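Local coordinates for protein GCN5-related N-acetyltransferase:Aminotransferase, class-II (Rhodopseudomonas palustris, PDB 2FIW) that binds acetyl coenzyme A and, as a member of the GNAT family, probably transfers the acetyl group to an amino group of an acceptor substrate, at residues A27-L32 and A44-A49; G75-K80 and D86-H91; N126-F131 and T154-S159. One frame throughout, in Å; residues are numbered along the deposited sequence. Where two conformers were deposited one is given.

Overall arrangement
All three contacts border one acetyl coenzyme A, with the pantetheine arm threading between them. Interaction 2, whose centre lies about 3 Å from that of the chain, is the central beta hairpin. Interaction 1 joins two helices and has its centre about 13 Å from that of interaction 2; Ser-28 OG is probably hydrogen-bonded to Val-90 O at 3.0 Å. Interaction 3 sets the start of helix 128-132 against strand 149-159 of the same sheet, its centre about 14 Å from that of interaction 2, and Leu-88 CD1 lies 3.7 Å from Phe-130 CE2. The centres of interactions 1 and 3 are about 19 Å apart, and Trp-45 CH2 comes within 4.2 Å of Asn-126 OD1.

Interaction 1: residues A27-L32 and A44-A49; sequences ASIEQL and AWASAA. With ACO (acetyl coenzyme *a), chain C.
Trp-45 NE1 is hydrogen-bonded to Tyr-89 OH, while Ile-29 lies over a face of the same indole. Here helices 18-32 and 39-46, the first two of the GCN5-related N-acetyltransferase fold, pack together beside the cofactor. Ile-29 carries the contact. Its CD1 stands over the five-membered ring of Trp-45, 3.5 Å from the centroid and only 15° off the normal, a CH-pi contact. CG1 lies over the centre of the indole on the same face, while CG2 turns towards CE3 and also meets Ala-46 CB at 4.2 Å. Because CG2 is anti to the backbone N and CD1 continues outward in an extended chain (chi2 163°), all three carbons spread across the ring. Trp-45, with CG anti to its own N (chi1 -172°), reaches past Ile-29 to the pocket, where the ring of Tyr-37 meets the indole edge-to-face. The far edge of the indole faces the pantetheine, O5P lying near the ring plane. Were Trp-45 an alanine, Tyr-89 OH would probably lose this partner and a gap would open between Ile-29 and the pantetheine. Next to Ile-29 on helix 18-32, Ser-28 and Leu-32 meet the cofactor directly: Ser-28 OG, also bonded to Val-90 O, lies 2.6 Å from O9P, and Leu-32 CD1 comes within 3.5 Å of that same oxygen.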
loop_
_atom_site.group_PDB
_atom_site.type_symbol
_atom_site.label_atom_id
_atom_site.label_comp_id
_atom_site.label_asym_id
_atom_site.label_seq_id
_atom_site.Cartn_x
_atom_site.Cartn_y
_atom_site.Cartn_z
ATOM N N ALA A 27 -4.405 -9.578 -5.952
ATOM C CA ALA A 27 -3.900 -10.800 -5.326
ATOM C C ALA A 27 -3.569 -10.581 -3.856
ATOM O O ALA A 27 -3.794 -11.452 -3.024
ATOM C CB ALA A 27 -2.710 -11.317 -6.071
ATOM N N SER A 28 -3.036 -9.404 -3.544
ATOM C CA SER A 28 -2.733 -8.987 -2.170
ATOM C C SER A 28 -3.999 -8.933 -1.306
ATOM O O SER A 28 -4.016 -9.395 -0.170
ATOM C CB SER A 28 -2.073 -7.609 -2.205
ATOM O OG SER A 28 -1.623 -7.216 -0.924
ATOM N N ILE A 29 -5.057 -8.350 -1.863
ATOM C CA ILE A 29 -6.347 -8.245 -1.195
ATOM C C ILE A 29 -7.022 -9.622 -0.985
ATOM O O ILE A 29 -7.417 -9.959 0.134
ATOM C CB ILE A 29 -7.258 -7.268 -1.957
ATOM C CG1 ILE A 29 -6.689 -5.843 -1.837
ATOM C CG2 ILE A 29 -8.742 -7.372 -1.487
ATOM C CD1 ILE A 29 -7.255 -4.883 -2.861
ATOM N N GLU A 30 -7.159 -10.395 -2.057
ATOM C CA GLU A 30 -7.776 -11.718 -1.985
ATOM C C GLU A 30 -7.121 -12.550 -0.892
ATOM O O GLU A 30 -7.784 -13.039 0.035
ATOM C CB GLU A 30 -7.641 -12.438 -3.328
ATOM C CG GLU A 30 -8.479 -11.834 -4.457
ATOM C CD GLU A 30 -8.234 -12.508 -5.796
ATOM O OE1 GLU A 30 -7.170 -13.159 -5.963
ATOM O OE2 GLU A 30 -9.107 -12.375 -6.683
ATOM N N GLN A 31 -5.802 -12.654 -0.986
ATOM C CA GLN A 31 -5.035 -13.616 -0.186
ATOM C C GLN A 31 -4.586 -13.137 1.193
ATOM O O GLN A 31 -4.271 -13.971 2.043
ATOM C CB GLN A 31 -3.831 -14.158 -0.982
ATOM C CG GLN A 31 -4.213 -14.809 -2.340
ATOM C CD GLN A 31 -3.019 -15.431 -3.095
ATOM O OE1 GLN A 31 -2.214 -16.191 -2.521
ATOM N NE2 GLN A 31 -2.909 -15.115 -4.400
ATOM N N LEU A 32 -4.533 -11.826 1.450
ATOM C CA LEU A 32 -3.940 -11.377 2.724
ATOM C C LEU A 32 -4.878 -10.746 3.738
ATOM O O LEU A 32 -4.448 -10.368 4.824
ATOM C CB LEU A 32 -2.717 -10.471 2.489
ATOM C CG LEU A 32 -1.585 -11.045 1.629
ATOM C CD1 LEU A 32 -0.681 -9.947 1.108
ATOM C CD2 LEU A 32 -0.784 -12.127 2.387
ATOM N N ALA A 44 -15.284 -5.948 -3.182
ATOM C CA ALA A 44 -15.498 -4.524 -3.429
ATOM C C ALA A 44 -14.183 -3.743 -3.423
ATOM O O ALA A 44 -13.943 -2.924 -4.294
ATOM C CB ALA A 44 -16.449 -3.949 -2.410
ATOM N N TRP A 45 -13.352 -4.009 -2.420
ATOM C CA TRP A 45 -12.006 -3.447 -2.322
ATOM C C TRP A 45 -11.208 -3.720 -3.616
ATOM O O TRP A 45 -10.755 -2.773 -4.248
ATOM C CB TRP A 45 -11.307 -4.042 -1.102
ATOM C CG TRP A 45 -9.992 -3.460 -0.727
ATOM C CD1 TRP A 45 -9.248 -2.516 -1.415
ATOM C CD2 TRP A 45 -9.221 -3.821 0.414
ATOM N NE1 TRP A 45 -8.070 -2.264 -0.747
ATOM C CE2 TRP A 45 -8.026 -3.055 0.378
ATOM C CE3 TRP A 45 -9.426 -4.709 1.479
ATOM C CZ2 TRP A 45 -7.034 -3.162 1.373
ATOM C CZ3 TRP A 45 -8.440 -4.813 2.462
ATOM C CH2 TRP A 45 -7.258 -4.047 2.396
ATOM N N ALA A 46 -11.061 -4.995 -4.003
ATOM C CA ALA A 46 -10.349 -5.378 -5.227
ATOM C C ALA A 46 -10.959 -4.833 -6.512
ATOM O O ALA A 46 -10.256 -4.641 -7.502
ATOM C CB ALA A 46 -10.256 -6.878 -5.335
ATOM N N SER A 47 -12.267 -4.601 -6.507
ATOM C CA SER A 47 -12.967 -4.239 -7.724
ATOM C C SER A 47 -12.494 -2.877 -8.205
ATOM O O SER A 47 -12.869 -2.452 -9.287
ATOM C CB SER A 47 -14.506 -4.262 -7.531
ATOM O OG SER A 47 -14.984 -3.033 -6.968
ATOM N N ALA A 48 -11.676 -2.191 -7.406
ATOM C CA ALA A 48 -11.151 -0.890 -7.816
ATOM C C ALA A 48 -10.226 -0.996 -9.039
ATOM O O ALA A 48 -10.119 -0.055 -9.835
ATOM C CB ALA A 48 -10.461 -0.196 -6.659
ATOM N N ALA A 49 -9.593 -2.152 -9.212
ATOM C CA ALA A 49 -8.732 -2.392 -10.367
ATOM C C ALA A 49 -9.520 -2.706 -11.665
ATOM O O ALA A 49 -8.921 -2.857 -12.746
ATOM C CB ALA A 49 -7.726 -3.496 -10.048
HETATM N N1A ACO C . 11.483 -13.223 9.400
HETATM C C2A ACO C . 10.433 -12.901 10.183
HETATM N N3A ACO C . 9.719 -11.780 9.973
HETATM C C4A ACO C . 10.013 -10.911 8.955
HETATM C C5A ACO C . 11.076 -11.174 8.105
HETATM C C6A ACO C . 11.854 -12.423 8.362
HETATM N N6A ACO C . 12.912 -12.759 7.583
HETATM N N7A ACO C . 11.140 -10.165 7.207
HETATM C C8A ACO C . 10.136 -9.301 7.492
HETATM N N9A ACO C . 9.463 -9.756 8.559
HETATM C C1B ACO C . 8.279 -9.163 9.237
HETATM C C2B ACO C . 8.471 -7.751 9.758
HETATM O O2B ACO C . 9.107 -7.756 11.037
HETATM C C3B ACO C . 7.034 -7.262 9.843
HETATM O O3B ACO C . 6.493 -7.454 11.151
HETATM P P3B ACO C . 5.276 -6.550 11.725
HETATM O O7A ACO C . 3.995 -7.034 11.054
HETATM O O8A ACO C . 5.634 -5.136 11.330
HETATM O O9A ACO C . 5.342 -6.826 13.212
HETATM C C4B ACO C . 6.252 -8.101 8.823
HETATM O O4B ACO C . 7.128 -9.139 8.382
HETATM C C5B ACO C . 5.801 -7.290 7.608
HETATM O O5B ACO C . 6.924 -6.525 7.143
HETATM P P1A ACO C . 7.358 -6.451 5.596
HETATM O O1A ACO C . 7.896 -7.796 5.154
HETATM O O2A ACO C . 8.210 -5.206 5.498
HETATM O O3A ACO C . 5.929 -6.151 4.902
HETATM P P2A ACO C . 5.308 -7.021 3.722
HETATM O O4A ACO C . 4.888 -8.347 4.297
HETATM O O5A ACO C . 6.271 -6.977 2.570
HETATM O O6A ACO C . 3.988 -6.181 3.303
HETATM C CBP ACO C . 1.678 -5.337 3.689
HETATM C CCP ACO C . 3.108 -5.525 4.226
HETATM C CDP ACO C . 0.827 -4.785 4.825
HETATM C CEP ACO C . 1.689 -4.369 2.517
HETATM C CAP ACO C . 1.094 -6.674 3.170
HETATM O OAP ACO C . 0.847 -7.599 4.243
HETATM C C9P ACO C . -0.120 -6.606 2.249
HETATM O O9P ACO C . 0.043 -6.489 0.935
HETATM N N8P ACO C . -1.289 -6.695 2.736
HETATM C C7P ACO C . -2.594 -6.709 2.062
HETATM C C6P ACO C . -2.996 -5.370 1.442
HETATM C C5P ACO C . -3.079 -4.339 2.527
HETATM O O5P ACO C . -3.615 -4.591 3.598
HETATM N N4P ACO C . -2.529 -3.166 2.253
HETATM C C3P ACO C . -2.465 -2.035 3.158
HETATM C C2P ACO C . -3.766 -1.263 3.012
HETATM S S1P ACO C . -3.406 0.305 3.708
HETATM C C ACO C . -3.222 1.317 2.396
HETATM O O ACO C . -2.931 0.861 1.296
HETATM C CH3 ACO C . -3.410 2.616 2.572
#

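Interaction 2: residues G75-K80 and D86-H91; sequences GFASLK and DMLYVH. With ACO (acetyl coenzyme *a), chain C.
The Phe-76 and Tyr-89 side chains run alongside each other, their rings 26° from parallel but slid apart, so that Phe-76 CE1 meets Tyr-89 CB at 3.6 Å. Phe-76 CG, between the backbone N and the carbonyl carbon (chi1 77°), swings the ring along the sheet face shared with Tyr-89 and selenomethionine Met-87. Met-87 bends at its last torsion and brings CE to the edge of the Phe-76 ring, in its plane; SE also stands at that ring's edge, 5.4 Å from the centroid, a Met-aromatic contact. Helix 18-32 covers this aromatic pair through Thr-21 and Phe-25. On the other face, Leu-88 CD1 presses on the pantetheine methyl CEP at 3.5 Å. Between the strands, Phe-76 and Tyr-89 exchange two N-to-O bonds of 2.9 Å. Ser-78 O accepts a hydrogen bond from Asp-86 N at 2.7 Å and a weak one from Met-87 N, a classic beta bulge. At the polar end Asp-86 salt-bridges Arg-58. Leu-88 O accepts a hydrogen bond from cofactor N4P at 2.8 Å, Val-90 N donates to O9P at 3.0 Å, and Leu-88 N bonds weakly to the thioester O. The pantetheine thus pairs with strand 84-90 like another strand, characteristic of the GNAT acetyl-CoA site.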
loop_
_atom_site.group_PDB
_atom_site.type_symbol
_atom_site.label_atom_id
_atom_site.label_comp_id
_atom_site.label_asym_id
_atom_site.label_seq_id
_atom_site.Cartn_x
_atom_site.Cartn_y
_atom_site.Cartn_z
ATOM N N GLY A 75 5.563 -5.783 -5.458
ATOM C CA GLY A 75 4.933 -4.850 -4.531
ATOM C C GLY A 75 4.948 -3.428 -5.056
ATOM O O GLY A 75 5.760 -3.089 -5.922
ATOM N N PHE A 76 4.037 -2.595 -4.554
ATOM C CA PHE A 76 4.037 -1.175 -4.893
ATOM C C PHE A 76 3.428 -0.321 -3.765
ATOM O O PHE A 76 2.683 -0.820 -2.889
ATOM C CB PHE A 76 3.334 -0.908 -6.248
ATOM C CG PHE A 76 1.834 -0.953 -6.164
ATOM C CD1 PHE A 76 1.158 -2.182 -6.161
ATOM C CD2 PHE A 76 1.093 0.227 -6.038
ATOM C CE1 PHE A 76 -0.231 -2.222 -6.063
ATOM C CE2 PHE A 76 -0.294 0.197 -5.946
ATOM C CZ PHE A 76 -0.958 -1.032 -5.962
ATOM N N ALA A 77 3.767 0.959 -3.763
ATOM C CA ALA A 77 3.173 1.881 -2.807
ATOM C C ALA A 77 3.032 3.254 -3.452
ATOM O O ALA A 77 3.717 3.565 -4.424
ATOM C CB ALA A 77 3.994 1.947 -1.520
ATOM N N SER A 78 2.133 4.063 -2.899
ATOM C CA SER A 78 1.750 5.308 -3.526
ATOM C C SER A 78 1.555 6.411 -2.517
ATOM O O SER A 78 0.788 6.286 -1.559
ATOM C CB SER A 78 0.482 5.116 -4.337
ATOM O OG SER A 78 0.431 6.016 -5.428
ATOM N N LEU A 79 2.284 7.498 -2.732
ATOM C CA LEU A 79 2.102 8.689 -1.933
ATOM C C LEU A 79 1.157 9.648 -2.664
ATOM O O LEU A 79 1.365 9.956 -3.840
ATOM C CB LEU A 79 3.458 9.348 -1.652
ATOM C CG LEU A 79 3.423 10.621 -0.805
ATOM C CD1 LEU A 79 3.375 10.266 0.673
ATOM C CD2 LEU A 79 4.664 11.437 -1.134
ATOM N N LYS A 80 0.100 10.074 -1.975
ATOM C CA LYS A 80 -0.784 11.119 -2.474
ATOM C C LYS A 80 -0.412 12.416 -1.784
ATOM O O LYS A 80 -0.181 12.440 -0.571
ATOM C CB LYS A 80 -2.256 10.794 -2.202
ATOM C CG LYS A 80 -3.223 11.890 -2.656
ATOM C CD LYS A 80 -4.665 11.411 -2.683
ATOM C CE LYS A 80 -5.607 12.591 -2.910
ATOM N NZ LYS A 80 -6.665 12.297 -3.943
ATOM N N ASP A 86 -1.206 6.510 0.304
ATOM C CA ASP A 86 -2.456 6.157 -0.347
ATOM C C ASP A 86 -2.604 4.651 -0.577
ATOM O O ASP A 86 -3.704 4.118 -0.486
ATOM C CB ASP A 86 -2.583 6.910 -1.672
ATOM C CG ASP A 86 -3.984 6.833 -2.257
ATOM O OD1 ASP A 86 -4.953 7.144 -1.535
ATOM O OD2 ASP A 86 -4.120 6.468 -3.441
HETATM N N MSE A 87 -1.495 3.979 -0.871
HETATM C CA MSE A 87 -1.495 2.574 -1.255
HETATM C C MSE A 87 -0.211 1.877 -0.849
HETATM O O MSE A 87 0.877 2.463 -0.930
HETATM C CB MSE A 87 -1.698 2.436 -2.764
HETATM C CG MSE A 87 -3.011 3.024 -3.242
HETATM SE SE MSE A 87 -3.370 2.670 -5.081
HETATM C CE MSE A 87 -2.090 3.749 -5.811
ATOM N N LEU A 88 -0.364 0.630 -0.402
ATOM C CA LEU A 88 0.730 -0.268 -0.044
ATOM C C LEU A 88 0.236 -1.681 -0.285
ATOM O O LEU A 88 -0.650 -2.144 0.425
ATOM C CB LEU A 88 1.095 -0.130 1.434
ATOM C CG LEU A 88 2.526 -0.464 1.892
ATOM C CD1 LEU A 88 2.547 -1.030 3.310
ATOM C CD2 LEU A 88 3.378 -1.327 0.957
ATOM N N TYR A 89 0.782 -2.355 -1.290
ATOM C CA TYR A 89 0.338 -3.704 -1.663
ATOM C C TYR A 89 1.533 -4.547 -2.092
ATOM O O TYR A 89 2.192 -4.257 -3.089
ATOM C CB TYR A 89 -0.747 -3.662 -2.765
ATOM C CG TYR A 89 -1.978 -2.929 -2.318
ATOM C CD1 TYR A 89 -3.010 -3.603 -1.654
ATOM C CD2 TYR A 89 -2.102 -1.547 -2.510
ATOM C CE1 TYR A 89 -4.147 -2.921 -1.195
ATOM C CE2 TYR A 89 -3.231 -0.845 -2.059
ATOM C CZ TYR A 89 -4.254 -1.541 -1.405
ATOM O OH TYR A 89 -5.376 -0.869 -0.942
ATOM N N VAL A 90 1.824 -5.571 -1.307
ATOM C CA VAL A 90 2.857 -6.550 -1.629
ATOM C C VAL A 90 2.173 -7.815 -2.115
ATOM O O VAL A 90 1.164 -8.218 -1.547
ATOM C CB VAL A 90 3.737 -6.853 -0.384
ATOM C CG1 VAL A 90 4.839 -7.922 -0.706
ATOM C CG2 VAL A 90 4.353 -5.546 0.147
ATOM N N HIS A 91 2.709 -8.437 -3.161
ATOM C CA HIS A 91 2.155 -9.686 -3.678
ATOM C C HIS A 91 2.177 -10.722 -2.557
ATOM O O HIS A 91 3.137 -10.739 -1.779
ATOM C CB HIS A 91 2.959 -10.178 -4.893
ATOM C CG HIS A 91 2.254 -11.225 -5.694
ATOM N ND1 HIS A 91 2.389 -12.577 -5.436
ATOM C CD2 HIS A 91 1.370 -11.122 -6.714
ATOM C CE1 HIS A 91 1.629 -13.259 -6.278
ATOM N NE2 HIS A 91 1.005 -12.402 -7.069
HETATM N N1A ACO C . 11.483 -13.223 9.400
HETATM C C2A ACO C . 10.433 -12.901 10.183
HETATM N N3A ACO C . 9.719 -11.780 9.973
HETATM C C4A ACO C . 10.013 -10.911 8.955
HETATM C C5A ACO C . 11.076 -11.174 8.105
HETATM C C6A ACO C . 11.854 -12.423 8.362
HETATM N N6A ACO C . 12.912 -12.759 7.583
HETATM N N7A ACO C . 11.140 -10.165 7.207
HETATM C C8A ACO C . 10.136 -9.301 7.492
HETATM N N9A ACO C . 9.463 -9.756 8.559
HETATM C C1B ACO C . 8.279 -9.163 9.237
HETATM C C2B ACO C . 8.471 -7.751 9.758
HETATM O O2B ACO C . 9.107 -7.756 11.037
HETATM C C3B ACO C . 7.034 -7.262 9.843
HETATM O O3B ACO C . 6.493 -7.454 11.151
HETATM P P3B ACO C . 5.276 -6.550 11.725
HETATM O O7A ACO C . 3.995 -7.034 11.054
HETATM O O8A ACO C . 5.634 -5.136 11.330
HETATM O O9A ACO C . 5.342 -6.826 13.212
HETATM C C4B ACO C . 6.252 -8.101 8.823
HETATM O O4B ACO C . 7.128 -9.139 8.382
HETATM C C5B ACO C . 5.801 -7.290 7.608
HETATM O O5B ACO C . 6.924 -6.525 7.143
HETATM P P1A ACO C . 7.358 -6.451 5.596
HETATM O O1A ACO C . 7.896 -7.796 5.154
HETATM O O2A ACO C . 8.210 -5.206 5.498
HETATM O O3A ACO C . 5.929 -6.151 4.902
HETATM P P2A ACO C . 5.308 -7.021 3.722
HETATM O O4A ACO C . 4.888 -8.347 4.297
HETATM O O5A ACO C . 6.271 -6.977 2.570
HETATM O O6A ACO C . 3.988 -6.181 3.303
HETATM C CBP ACO C . 1.678 -5.337 3.689
HETATM C CCP ACO C . 3.108 -5.525 4.226
HETATM C CDP ACO C . 0.827 -4.785 4.825
HETATM C CEP ACO C . 1.689 -4.369 2.517
HETATM C CAP ACO C . 1.094 -6.674 3.170
HETATM O OAP ACO C . 0.847 -7.599 4.243
HETATM C C9P ACO C . -0.120 -6.606 2.249
HETATM O O9P ACO C . 0.043 -6.489 0.935
HETATM N N8P ACO C . -1.289 -6.695 2.736
HETATM C C7P ACO C . -2.594 -6.709 2.062
HETATM C C6P ACO C . -2.996 -5.370 1.442
HETATM C C5P ACO C . -3.079 -4.339 2.527
HETATM O O5P ACO C . -3.615 -4.591 3.598
HETATM N N4P ACO C . -2.529 -3.166 2.253
HETATM C C3P ACO C . -2.465 -2.035 3.158
HETATM C C2P ACO C . -3.766 -1.263 3.012
HETATM S S1P ACO C . -3.406 0.305 3.708
HETATM C C ACO C . -3.222 1.317 2.396
HETATM O O ACO C . -2.931 0.861 1.296
HETATM C CH3 ACO C . -3.410 2.616 2.572
#

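Interaction 3: residues N126-F131 and T154-S159; sequences NAAEFF and TTMTKS. With ACO (acetyl coenzyme *a), chain C.
The helical turn holding Ala-128 and Phe-131 lies beside strand 154-159 without a backbone bond, the CA atoms of Phe-131 and Met-156 being 7.9 Å apart. Met-156, a selenomethionine, bridges this space. With CG anti to the carbonyl carbon (chi1 -48°) and the chain extended beyond it, the side chain runs straight out from the strand. Its CE ends against Ala-128 CB at 3.3 Å, and SE lies alongside Phe-131 CB at 4.0 Å. Phe-131 then turns its ring away into the core, where Phe-130 CD2 stands 3.8 Å above the centre of one face and Tyr-136 meets it edge-to-face. Asn-126 and Ala-127, which precede the turn, hold the cofactor: Asn-126 ND2 donates to pantetheine O5P at 2.6 Å, bent to 131° at the hydrogen. Asn-126 OD1 is hydrogen-bonded to Ser-124 OG, which fixes the rotation of the amide. Ala-127 CB touches C3P at 3.7 Å. Phe-130, within the turn, also places a face under CCP, with CE1 3.6 Å from the bridging oxygen O3A. Between helix and strand the contact itself is apolar and lacks any hydrogen bond, so its hold comes from shape and dispersion: a polarisable selenium and a methyl against two side-chain carbons.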
loop_
_atom_site.group_PDB
_atom_site.type_symbol
_atom_site.label_atom_id
_atom_site.label_comp_id
_atom_site.label_asym_id
_atom_site.label_seq_id
_atom_site.Cartn_x
_atom_site.Cartn_y
_atom_site.Cartn_z
ATOM N N ASN A 126 -5.685 -5.399 8.688
ATOM C CA ASN A 126 -4.607 -6.383 8.573
ATOM C C ASN A 126 -3.203 -5.757 8.509
ATOM O O ASN A 126 -2.216 -6.411 8.876
ATOM C CB ASN A 126 -4.844 -7.266 7.353
ATOM C CG ASN A 126 -5.117 -6.460 6.103
ATOM O OD1 ASN A 126 -6.052 -5.652 6.061
ATOM N ND2 ASN A 126 -4.300 -6.666 5.076
ATOM N N ALA A 127 -3.126 -4.502 8.051
ATOM C CA ALA A 127 -1.876 -3.764 7.966
ATOM C C ALA A 127 -1.709 -2.838 9.166
ATOM O O ALA A 127 -0.682 -2.192 9.327
ATOM C CB ALA A 127 -1.821 -2.975 6.684
ATOM N N ALA A 128 -2.717 -2.774 10.021
ATOM C CA ALA A 128 -2.651 -1.923 11.207
ATOM C C ALA A 128 -1.380 -2.142 12.069
ATOM O O ALA A 128 -0.719 -1.183 12.467
ATOM C CB ALA A 128 -3.916 -2.107 12.044
ATOM N N GLU A 129 -1.063 -3.402 12.357
ATOM C CA GLU A 129 0.082 -3.760 13.208
ATOM C C GLU A 129 1.410 -3.414 12.532
ATOM O O GLU A 129 2.276 -2.798 13.155
ATOM C CB GLU A 129 0.016 -5.237 13.596
ATOM C CG GLU A 129 1.173 -5.752 14.434
ATOM C CD GLU A 129 1.129 -5.318 15.911
ATOM O OE1 GLU A 129 1.050 -4.090 16.204
ATOM O OE2 GLU A 129 1.213 -6.226 16.787
ATOM N N PHE A 130 1.533 -3.779 11.254
ATOM C CA PHE A 130 2.626 -3.358 10.390
ATOM C C PHE A 130 2.962 -1.897 10.554
ATOM O O PHE A 130 4.122 -1.570 10.796
ATOM C CB PHE A 130 2.323 -3.620 8.908
ATOM C CG PHE A 130 3.342 -2.993 7.961
ATOM C CD1 PHE A 130 4.492 -3.700 7.575
ATOM C CD2 PHE A 130 3.170 -1.707 7.486
ATOM C CE1 PHE A 130 5.440 -3.134 6.734
ATOM C CE2 PHE A 130 4.116 -1.123 6.643
ATOM C CZ PHE A 130 5.254 -1.847 6.266
ATOM N N PHE A 131 1.963 -1.015 10.405
ATOM C CA PHE A 131 2.204 0.433 10.500
ATOM C C PHE A 131 2.582 0.876 11.898
ATOM O O PHE A 131 3.431 1.762 12.052
ATOM C CB PHE A 131 1.026 1.268 9.969
ATOM C CG PHE A 131 0.960 1.346 8.456
ATOM C CD1 PHE A 131 1.816 2.186 7.749
ATOM C CD2 PHE A 131 0.044 0.568 7.741
ATOM C CE1 PHE A 131 1.756 2.252 6.341
ATOM C CE2 PHE A 131 -0.026 0.627 6.342
ATOM C CZ PHE A 131 0.830 1.469 5.639
ATOM N N THR A 154 -8.255 2.445 9.958
ATOM C CA THR A 154 -7.821 3.347 11.004
ATOM C C THR A 154 -6.847 4.357 10.413
ATOM O O THR A 154 -5.868 3.987 9.739
ATOM C CB THR A 154 -7.130 2.579 12.158
ATOM O OG1 THR A 154 -7.880 1.407 12.465
ATOM C CG2 THR A 154 -7.037 3.423 13.418
ATOM N N THR A 155 -7.129 5.628 10.673
ATOM C CA THR A 155 -6.202 6.711 10.378
ATOM C C THR A 155 -5.093 6.647 11.417
ATOM O O THR A 155 -5.355 6.580 12.606
ATOM C CB THR A 155 -6.908 8.082 10.411
ATOM O OG1 THR A 155 -8.036 8.048 9.534
ATOM C CG2 THR A 155 -5.964 9.197 9.976
HETATM N N MSE A 156 -3.857 6.611 10.938
HETATM C CA MSE A 156 -2.675 6.482 11.779
HETATM C C MSE A 156 -1.661 7.471 11.243
HETATM O O MSE A 156 -1.493 7.589 10.029
HETATM C CB MSE A 156 -2.094 5.064 11.708
HETATM C CG MSE A 156 -3.114 3.950 11.871
HETATM SE SE MSE A 156 -2.310 2.226 12.041
HETATM C CE MSE A 156 -3.843 1.194 11.949
ATOM N N THR A 157 -1.002 8.194 12.140
ATOM C CA THR A 157 -0.065 9.248 11.730
ATOM C C THR A 157 1.334 9.014 12.287
ATOM O O THR A 157 1.491 8.431 13.357
ATOM C CB THR A 157 -0.557 10.659 12.148
ATOM O OG1 THR A 157 -0.705 10.704 13.571
ATOM C CG2 THR A 157 -1.899 11.000 11.493
ATOM N N LYS A 158 2.340 9.449 11.535
ATOM C CA LYS A 158 3.727 9.400 11.979
ATOM C C LYS A 158 4.408 10.757 11.814
ATOM O O LYS A 158 4.356 11.361 10.732
ATOM C CB LYS A 158 4.505 8.334 11.210
ATOM C CG LYS A 158 5.920 8.084 11.744
ATOM C CD LYS A 158 6.714 7.213 10.802
ATOM C CE LYS A 158 8.094 6.927 11.342
ATOM N NZ LYS A 158 8.784 5.887 10.521
ATOM N N SER A 159 5.042 11.226 12.893
ATOM C CA SER A 159 5.895 12.427 12.852
ATOM C C SER A 159 7.208 12.086 12.143
ATOM O O SER A 159 7.822 11.043 12.430
ATOM C CB SER A 159 6.177 12.946 14.266
ATOM O OG SER A 159 6.422 14.354 14.259
HETATM N N1A ACO C . 11.483 -13.223 9.400
HETATM C C2A ACO C . 10.433 -12.901 10.183
HETATM N N3A ACO C . 9.719 -11.780 9.973
HETATM C C4A ACO C . 10.013 -10.911 8.955
HETATM C C5A ACO C . 11.076 -11.174 8.105
HETATM C C6A ACO C . 11.854 -12.423 8.362
HETATM N N6A ACO C . 12.912 -12.759 7.583
HETATM N N7A ACO C . 11.140 -10.165 7.207
HETATM C C8A ACO C . 10.136 -9.301 7.492
HETATM N N9A ACO C . 9.463 -9.756 8.559
HETATM C C1B ACO C . 8.279 -9.163 9.237
HETATM C C2B ACO C . 8.471 -7.751 9.758
HETATM O O2B ACO C . 9.107 -7.756 11.037
HETATM C C3B ACO C . 7.034 -7.262 9.843
HETATM O O3B ACO C . 6.493 -7.454 11.151
HETATM P P3B ACO C . 5.276 -6.550 11.725
HETATM O O7A ACO C . 3.995 -7.034 11.054
HETATM O O8A ACO C . 5.634 -5.136 11.330
HETATM O O9A ACO C . 5.342 -6.826 13.212
HETATM C C4B ACO C . 6.252 -8.101 8.823
HETATM O O4B ACO C . 7.128 -9.139 8.382
HETATM C C5B ACO C . 5.801 -7.290 7.608
HETATM O O5B ACO C . 6.924 -6.525 7.143
HETATM P P1A ACO C . 7.358 -6.451 5.596
HETATM O O1A ACO C . 7.896 -7.796 5.154
HETATM O O2A ACO C . 8.210 -5.206 5.498
HETATM O O3A ACO C . 5.929 -6.151 4.902
HETATM P P2A ACO C . 5.308 -7.021 3.722
HETATM O O4A ACO C . 4.888 -8.347 4.297
HETATM O O5A ACO C . 6.271 -6.977 2.570
HETATM O O6A ACO C . 3.988 -6.181 3.303
HETATM C CBP ACO C . 1.678 -5.337 3.689
HETATM C CCP ACO C . 3.108 -5.525 4.226
HETATM C CDP ACO C . 0.827 -4.785 4.825
HETATM C CEP ACO C . 1.689 -4.369 2.517
HETATM C CAP ACO C . 1.094 -6.674 3.170
HETATM O OAP ACO C . 0.847 -7.599 4.243
HETATM C C9P ACO C . -0.120 -6.606 2.249
HETATM O O9P ACO C . 0.043 -6.489 0.935
HETATM N N8P ACO C . -1.289 -6.695 2.736
HETATM C C7P ACO C . -2.594 -6.709 2.062
HETATM C C6P ACO C . -2.996 -5.370 1.442
HETATM C C5P ACO C . -3.079 -4.339 2.527
HETATM O O5P ACO C . -3.615 -4.591 3.598
HETATM N N4P ACO C . -2.529 -3.166 2.253
HETATM C C3P ACO C . -2.465 -2.035 3.158
HETATM C C2P ACO C . -3.766 -1.263 3.012
HETATM S S1P ACO C . -3.406 0.305 3.708
HETATM C C ACO C . -3.222 1.317 2.396
HETATM O O ACO C . -2.931 0.861 1.296
HETATM C CH3 ACO C . -3.410 2.616 2.572
#